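Local coordinates for hypothetical protein ST1444 (Sulfolobus tokodaii, PDB 2EO0) that resolves Holliday junctions during genetic recombination, probably as a magnesium-dependent endonuclease that nicks opposing strands of four-way DNA, at residues A[40-44]-A[73-78]; A[59-63]-A[93-97]. All coordinates share one frame; numbering follows the deposited sequence.

Overall arrangement
Both contacts belong to the nuclease fold of the PDDEXK clan, and both are partly buried. Interaction 1 (40-44 with 73-78) sets the loop ahead of strand 46-50 against helix 72-85; no hydrogen bond crosses it, and side chains laid on backbone do the work. Interaction 2 (59-63 with 93-97) is the fraying end of a parallel strand pair inside the mixed sheet, held by backbone hydrogen bonds. Helix 72-85, which carries one side of interaction 1, is followed in the chain by strand 88-95, which carries one side of interaction 2. Their centres lie about 18 Å apart, yet they touch through a weak hydrogen bond from Lys-60 NZ to Gln-74 OE1, near the probable magnesium ligand Glu-58.

Interaction 1. Residues A[40-44]-A[73-78]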
ATOM      1  N   LYS A  40      10.322   8.218   8.257  1.00 43.37           N
ATOM      2  CA  LYS A  40      10.723   6.845   8.063  1.00 46.87           C
ATOM      3  C   LYS A  40      10.393   5.855   9.197  1.00 51.00           C
ATOM      4  O   LYS A  40       9.801   4.807   8.943  1.00 51.71           O
ATOM      5  CB  LYS A  40      12.228   6.849   7.754  1.00 46.30           C
ATOM      6  CG  LYS A  40      12.916   5.508   7.764  1.00 56.25           C
ATOM      7  CD  LYS A  40      14.107   5.491   6.783  1.00 56.23           C
ATOM      8  CE  LYS A  40      14.965   6.765   6.835  1.00 62.76           C
ATOM      9  NZ  LYS A  40      15.742   6.946   8.106  1.00 63.69           N
ATOM     10  N   ASP A  41      10.755   6.174  10.439  1.00 49.63           N
ATOM     11  CA  ASP A  41      10.495   5.246  11.532  1.00 38.89           C
ATOM     12  C   ASP A  41       9.041   4.908  11.782  1.00 40.33           C
ATOM     13  O   ASP A  41       8.754   3.929  12.453  1.00 43.55           O
ATOM     14  CB  ASP A  41      11.134   5.736  12.824  1.00 43.54           C
ATOM     15  CG  ASP A  41      12.656   5.719  12.764  1.00 52.42           C
ATOM     16  OD1 ASP A  41      13.225   4.796  12.142  1.00 52.36           O
ATOM     17  OD2 ASP A  41      13.291   6.623  13.350  1.00 62.50           O
ATOM     18  N   HIS A  42       8.112   5.697  11.253  1.00 40.37           N
ATOM     19  CA  HIS A  42       6.703   5.376  11.456  1.00 35.50           C
ATOM     20  C   HIS A  42       6.004   4.848  10.217  1.00 36.23           C
ATOM     21  O   HIS A  42       4.782   4.788  10.175  1.00 34.67           O
ATOM     22  CB  HIS A  42       5.942   6.568  12.024  1.00 29.93           C
ATOM     23  CG  HIS A  42       6.426   6.975  13.373  1.00 43.29           C
ATOM     24  ND1 HIS A  42       5.794   7.924  14.139  1.00 39.37           N
ATOM     25  CD2 HIS A  42       7.487   6.550  14.096  1.00 34.28           C
ATOM     26  CE1 HIS A  42       6.445   8.065  15.278  1.00 40.70           C
ATOM     27  NE2 HIS A  42       7.474   7.241  15.276  1.00 41.82           N
ATOM     28  N   VAL A  43       6.784   4.458   9.211  1.00 39.64           N
ATOM     29  CA  VAL A  43       6.215   3.874   8.001  1.00 38.86           C
ATOM     30  C   VAL A  43       6.658   2.414   7.940  1.00 35.19           C
ATOM     31  O   VAL A  43       7.852   2.121   8.056  1.00 42.03           O
ATOM     32  CB  VAL A  43       6.702   4.608   6.730  1.00 40.92           C
ATOM     33  CG1 VAL A  43       6.280   6.095   6.777  1.00 26.04           C
ATOM     34  CG2 VAL A  43       8.231   4.484   6.618  1.00 47.76           C
ATOM     35  N   PRO A  44       5.710   1.475   7.783  1.00 31.54           N
ATOM     36  CA  PRO A  44       6.087   0.048   7.707  1.00 33.54           C
ATOM     37  C   PRO A  44       7.203  -0.135   6.673  1.00 33.48           C
ATOM     38  O   PRO A  44       7.231   0.549   5.641  1.00 26.84           O
ATOM     39  CB  PRO A  44       4.791  -0.638   7.280  1.00 34.98           C
ATOM     40  CG  PRO A  44       3.737   0.216   7.912  1.00 38.82           C
ATOM     41  CD  PRO A  44       4.259   1.646   7.653  1.00 32.36           C
ATOM     42  N   GLU A  73       7.193   4.870  20.761  1.00 34.11           N
ATOM     43  CA  GLU A  73       6.783   5.833  19.756  1.00 30.59           C
ATOM     44  C   GLU A  73       6.781   5.269  18.348  1.00 36.75           C
ATOM     45  O   GLU A  73       5.914   5.608  17.548  1.00 45.26           O
ATOM     46  CB  GLU A  73       7.663   7.086  19.831  1.00 37.62           C
ATOM     47  CG  GLU A  73       7.120   8.139  20.804  1.00 36.31           C
ATOM     48  CD  GLU A  73       8.069   9.314  21.057  1.00 45.51           C
ATOM     49  OE1 GLU A  73       8.815   9.750  20.145  1.00 36.41           O
ATOM     50  OE2 GLU A  73       8.039   9.827  22.190  1.00 46.69           O
ATOM     51  N   GLN A  74       7.750   4.412  18.044  1.00 39.25           N
ATOM     52  CA  GLN A  74       7.823   3.795  16.735  1.00 34.15           C
ATOM     53  C   GLN A  74       6.691   2.784  16.560  1.00 41.74           C
ATOM     54  O   GLN A  74       6.103   2.683  15.484  1.00 45.20           O
ATOM     55  CB  GLN A  74       9.170   3.098  16.544  1.00 41.54           C
ATOM     56  CG  GLN A  74       9.168   2.038  15.428  1.00 45.89           C
ATOM     57  CD  GLN A  74      10.558   1.530  15.111  1.00 38.48           C
ATOM     58  OE1 GLN A  74      10.892   0.378  15.372  1.00 39.25           O
ATOM     59  NE2 GLN A  74      11.379   2.399  14.548  1.00 39.49           N
ATOM     60  N   ALA A  75       6.381   2.045  17.618  1.00 38.81           N
ATOM     61  CA  ALA A  75       5.332   1.047  17.550  1.00 37.62           C
ATOM     62  C   ALA A  75       3.972   1.694  17.430  1.00 33.38           C
ATOM     63  O   ALA A  75       3.121   1.230  16.679  1.00 43.97           O
ATOM     64  CB  ALA A  75       5.367   0.148  18.774  1.00 28.25           C
ATOM     65  N   GLU A  76       3.752   2.758  18.179  1.00 36.79           N
ATOM     66  CA  GLU A  76       2.463   3.411  18.119  1.00 35.68           C
ATOM     67  C   GLU A  76       2.287   4.121  16.781  1.00 38.71           C
ATOM     68  O   GLU A  76       1.173   4.192  16.262  1.00 36.96           O
ATOM     69  CB  GLU A  76       2.311   4.371  19.299  1.00 42.02           C
ATOM     70  CG  GLU A  76       2.336   3.636  20.631  1.00 42.12           C
ATOM     71  CD  GLU A  76       2.272   4.556  21.833  1.00 46.12           C
ATOM     72  OE1 GLU A  76       2.689   5.731  21.721  1.00 50.10           O
ATOM     73  OE2 GLU A  76       1.817   4.097  22.900  1.00 40.38           O
ATOM     74  N   GLY A  77       3.391   4.611  16.219  1.00 37.18           N
ATOM     75  CA  GLY A  77       3.357   5.280  14.925  1.00 32.05           C
ATOM     76  C   GLY A  77       2.988   4.351  13.762  1.00 34.54           C
ATOM     77  O   GLY A  77       2.026   4.610  13.045  1.00 40.11           O
ATOM     78  N   ILE A  78       3.733   3.271  13.558  1.00 31.47           N
ATOM     79  CA  ILE A  78       3.404   2.363  12.471  1.00 41.71           C
ATOM     80  C   ILE A  78       2.015   1.777  12.708  1.00 41.24           C
ATOM     81  O   ILE A  78       1.337   1.363  11.774  1.00 43.59           O
ATOM     82  CB  ILE A  78       4.443   1.227  12.326  1.00 29.48           C
ATOM     83  CG1 ILE A  78       4.690   0.571  13.671  1.00 52.10           C
ATOM     84  CG2 ILE A  78       5.752   1.778  11.813  1.00 42.25           C
ATOM     85  CD1 ILE A  78       5.934  -0.335  13.691  1.00 56.96           C
TER
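The imidazole of His-42 lies against the first turns of helix 72-85, where the loop leading into strand 46-50 of this PDDEXK nuclease fold meets that helix. Gly-77 presents its CA over one ring face in a CH-pi contact, 4.0 Å from the centroid of the His-42 ring and displaced toward its rim; a side chain at Gly-77 would run into the ring. Because CG of His-42 stands anti to its carbonyl carbon (chi1 -63°), the ring reaches along the helix to Glu-73, but NE2 of His-42 meets O of Glu-73 at 3.2 Å with an angle too poor for a hydrogen bond. Replacing the histidine by an alanine would probably leave Gly-77 CA without its aromatic cover and open a gap beside the helix backbone.

The polar side chains meet more loosely. Gln-74, extended beyond CG, passes slantwise across Asp-41, its NE2 3.8 Å from Asp-41 CB, and the amide and carboxylate planes are turned 53° apart; closer still, Gln-74 CG lies 3.5 Å from Asp-41 O. Apolar contact closes the inner side: Ile-78, which also touches the probable magnesium ligand Glu-58, sets CG2 4.4 Å from Pro-44 CD. That same methyl, CG2 of Ile-78, rests 3.5 Å from the carbonyl carbon C of His-42.

Interaction 2. Residues A[59-63]-A[93-97]; sequences VKSRK and VKLPK
The carbonyl oxygen of Lys-60 is gripped from strand 88-95 by two neighbouring groups. Lys-94 N donates a hydrogen bond of 2.9 Å to Lys-60 O, close to the line of the C=O bond, and the CA of Val-93 adds a CA-H...O contact to the same oxygen. One step on, Arg-62 N returns a longer bond of 3.3 Å to Lys-94 O, bent to 147° at the hydrogen and arriving well above the carbonyl plane. This alternation is that of parallel beta strands, with Lys-60 paired to Val-93 and Ser-61 to Lys-94, at the end of strands 53-61 and 88-95, the parallel neighbours in the mixed sheet.

Beyond the last pairing, Arg-62 O receives no N-H from segment 93-97, where Pro-96 has none to give. Instead Leu-95 CA makes a nearly straight CA-H...O contact of 3.4 Å with Arg-62 O, and Leu-95 CD2 and Pro-96 CD also approach this oxygen. Lys-63 then slides past the proline ring in the opposite direction, its CD 3.6 Å from Pro-96 CD. The bend at chi2 (-43°) folds the Lys-63 chain back over the partner backbone, bringing CE within 3.4 Å of Lys-94 O.

The charged ends turn elsewhere. Lys-94 NZ curls onto the carbonyl of the next residue, 2.6 Å from Leu-95 O, while the guanidinium of Arg-62 donates through NH2 to Tyr-69 O, and one of its faces lies over Lys-60 CB. Lys-60 NZ forms a long, weak ion pair with Glu-58, a probable magnesium ligand. Across the seam, then, cohesion rests on backbone hydrogen bonds that give way to CA-H...O and aliphatic contacts, and of the lysine side chains it is Lys-63 that adds methylene contacts, not charge.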
ATOM      1  N   VAL A  59      10.184  -5.022   9.548  1.00 31.57           N
ATOM      2  CA  VAL A  59      11.221  -6.021   9.674  1.00 29.35           C
ATOM      3  C   VAL A  59      12.347  -5.624  10.616  1.00 28.16           C
ATOM      4  O   VAL A  59      12.935  -4.565  10.486  1.00 33.81           O
ATOM      5  CB  VAL A  59      11.829  -6.343   8.295  1.00 41.50           C
ATOM      6  CG1 VAL A  59      12.876  -7.472   8.436  1.00 35.09           C
ATOM      7  CG2 VAL A  59      10.710  -6.709   7.312  1.00 32.94           C
ATOM      8  N   LYS A  60      12.650  -6.498  11.568  1.00 34.69           N
ATOM      9  CA  LYS A  60      13.726  -6.241  12.522  1.00 36.38           C
ATOM     10  C   LYS A  60      14.701  -7.400  12.494  1.00 32.91           C
ATOM     11  O   LYS A  60      14.321  -8.542  12.207  1.00 38.70           O
ATOM     12  CB  LYS A  60      13.179  -6.073  13.953  1.00 37.20           C
ATOM     13  CG  LYS A  60      13.191  -4.646  14.482  1.00 40.75           C
ATOM     14  CD  LYS A  60      11.925  -3.894  14.117  1.00 48.26           C
ATOM     15  CE  LYS A  60      11.866  -2.533  14.789  1.00 31.14           C
ATOM     16  NZ  LYS A  60      12.902  -1.625  14.251  1.00 49.24           N
ATOM     17  N   SER A  61      15.961  -7.096  12.774  1.00 35.46           N
ATOM     18  CA  SER A  61      17.012  -8.104  12.822  1.00 42.75           C
ATOM     19  C   SER A  61      17.511  -8.233  14.256  1.00 39.60           C
ATOM     20  O   SER A  61      18.052  -7.283  14.817  1.00 53.37           O
ATOM     21  CB  SER A  61      18.178  -7.716  11.908  1.00 45.22           C
ATOM     22  OG  SER A  61      19.322  -8.523  12.171  1.00 56.28           O
ATOM     23  N   ARG A  62      17.315  -9.402  14.856  1.00 46.48           N
ATOM     24  CA  ARG A  62      17.758  -9.651  16.234  1.00 44.99           C
ATOM     25  C   ARG A  62      18.597 -10.930  16.285  1.00 44.90           C
ATOM     26  O   ARG A  62      18.192 -11.969  15.771  1.00 38.82           O
ATOM     27  CB  ARG A  62      16.556  -9.797  17.157  1.00 46.83           C
ATOM     28  CG  ARG A  62      15.646  -8.586  17.193  1.00 46.13           C
ATOM     29  CD  ARG A  62      16.359  -7.355  17.709  1.00 41.96           C
ATOM     30  NE  ARG A  62      15.392  -6.350  18.133  1.00 40.98           N
ATOM     31  CZ  ARG A  62      15.256  -5.152  17.588  1.00 32.82           C
ATOM     32  NH1 ARG A  62      16.024  -4.779  16.575  1.00 37.81           N
ATOM     33  NH2 ARG A  62      14.348  -4.322  18.067  1.00 38.53           N
ATOM     34  N   LYS A  63      19.760 -10.859  16.916  1.00 49.10           N
ATOM     35  CA  LYS A  63      20.626 -12.030  16.962  1.00 65.22           C
ATOM     36  C   LYS A  63      20.992 -12.586  18.338  1.00 68.35           C
ATOM     37  O   LYS A  63      22.147 -12.934  18.565  1.00 72.85           O
ATOM     38  CB  LYS A  63      21.908 -11.736  16.177  1.00 63.53           C
ATOM     39  CG  LYS A  63      21.654 -11.213  14.772  1.00 61.24           C
ATOM     40  CD  LYS A  63      20.544 -12.002  14.077  1.00 64.87           C
ATOM     41  CE  LYS A  63      20.361 -11.514  12.662  1.00 57.82           C
ATOM     42  NZ  LYS A  63      21.678 -11.572  11.956  1.00 66.70           N
ATOM     43  N   VAL A  93      10.624 -10.941  11.982  1.00 30.03           N
ATOM     44  CA  VAL A  93      11.936 -10.962  12.643  1.00 34.01           C
ATOM     45  C   VAL A  93      12.944 -11.909  12.017  1.00 29.28           C
ATOM     46  O   VAL A  93      12.642 -13.070  11.746  1.00 32.06           O
ATOM     47  CB  VAL A  93      11.834 -11.354  14.134  1.00 36.18           C
ATOM     48  CG1 VAL A  93      13.168 -11.041  14.837  1.00 25.15           C
ATOM     49  CG2 VAL A  93      10.653 -10.619  14.797  1.00 39.21           C
ATOM     50  N   LYS A  94      14.150 -11.415  11.791  1.00 30.04           N
ATOM     51  CA  LYS A  94      15.175 -12.267  11.222  1.00 32.85           C
ATOM     52  C   LYS A  94      16.164 -12.692  12.310  1.00 39.96           C
ATOM     53  O   LYS A  94      17.019 -11.903  12.735  1.00 31.19           O
ATOM     54  CB  LYS A  94      15.922 -11.550  10.084  1.00 32.45           C
ATOM     55  CG  LYS A  94      17.000 -12.424   9.422  1.00 33.94           C
ATOM     56  CD  LYS A  94      16.411 -13.744   8.884  1.00 32.42           C
ATOM     57  CE  LYS A  94      17.476 -14.620   8.229  1.00 43.95           C
ATOM     58  NZ  LYS A  94      18.393 -15.309   9.202  1.00 31.16           N
ATOM     59  N   LEU A  95      16.020 -13.934  12.775  1.00 36.77           N
ATOM     60  CA  LEU A  95      16.916 -14.461  13.779  1.00 33.35           C
ATOM     61  C   LEU A  95      18.123 -14.995  13.026  1.00 38.97           C
ATOM     62  O   LEU A  95      18.110 -15.089  11.795  1.00 43.51           O
ATOM     63  CB  LEU A  95      16.221 -15.547  14.589  1.00 26.01           C
ATOM     64  CG  LEU A  95      15.014 -14.956  15.328  1.00 30.89           C
ATOM     65  CD1 LEU A  95      14.260 -16.074  15.970  1.00 35.64           C
ATOM     66  CD2 LEU A  95      15.443 -13.920  16.364  1.00 23.82           C
ATOM     67  N   PRO A  96      19.200 -15.319  13.742  1.00 39.16           N
ATOM     68  CA  PRO A  96      20.403 -15.833  13.084  1.00 41.82           C
ATOM     69  C   PRO A  96      20.168 -16.890  11.999  1.00 45.44           C
ATOM     70  O   PRO A  96      20.673 -16.773  10.878  1.00 42.23           O
ATOM     71  CB  PRO A  96      21.220 -16.379  14.255  1.00 47.58           C
ATOM     72  CG  PRO A  96      20.900 -15.408  15.353  1.00 45.71           C
ATOM     73  CD  PRO A  96      19.389 -15.242  15.206  1.00 42.56           C
ATOM     74  N   LYS A  97      19.401 -17.920  12.336  1.00 47.68           N
ATOM     75  CA  LYS A  97      19.153 -19.016  11.406  1.00 46.04           C
ATOM     76  C   LYS A  97      17.714 -19.110  10.933  1.00 43.96           C
ATOM     77  O   LYS A  97      17.328 -20.107  10.319  1.00 39.65           O
ATOM     78  CB  LYS A  97      19.556 -20.348  12.058  1.00 50.07           C
ATOM     79  CG  LYS A  97      21.015 -20.413  12.577  1.00 60.27           C
ATOM     80  CD  LYS A  97      21.263 -21.738  13.345  1.00 68.20           C
ATOM     81  CE  LYS A  97      22.676 -21.863  13.939  1.00 56.10           C
ATOM     82  NZ  LYS A  97      23.703 -22.275  12.943  1.00 56.08           N
TER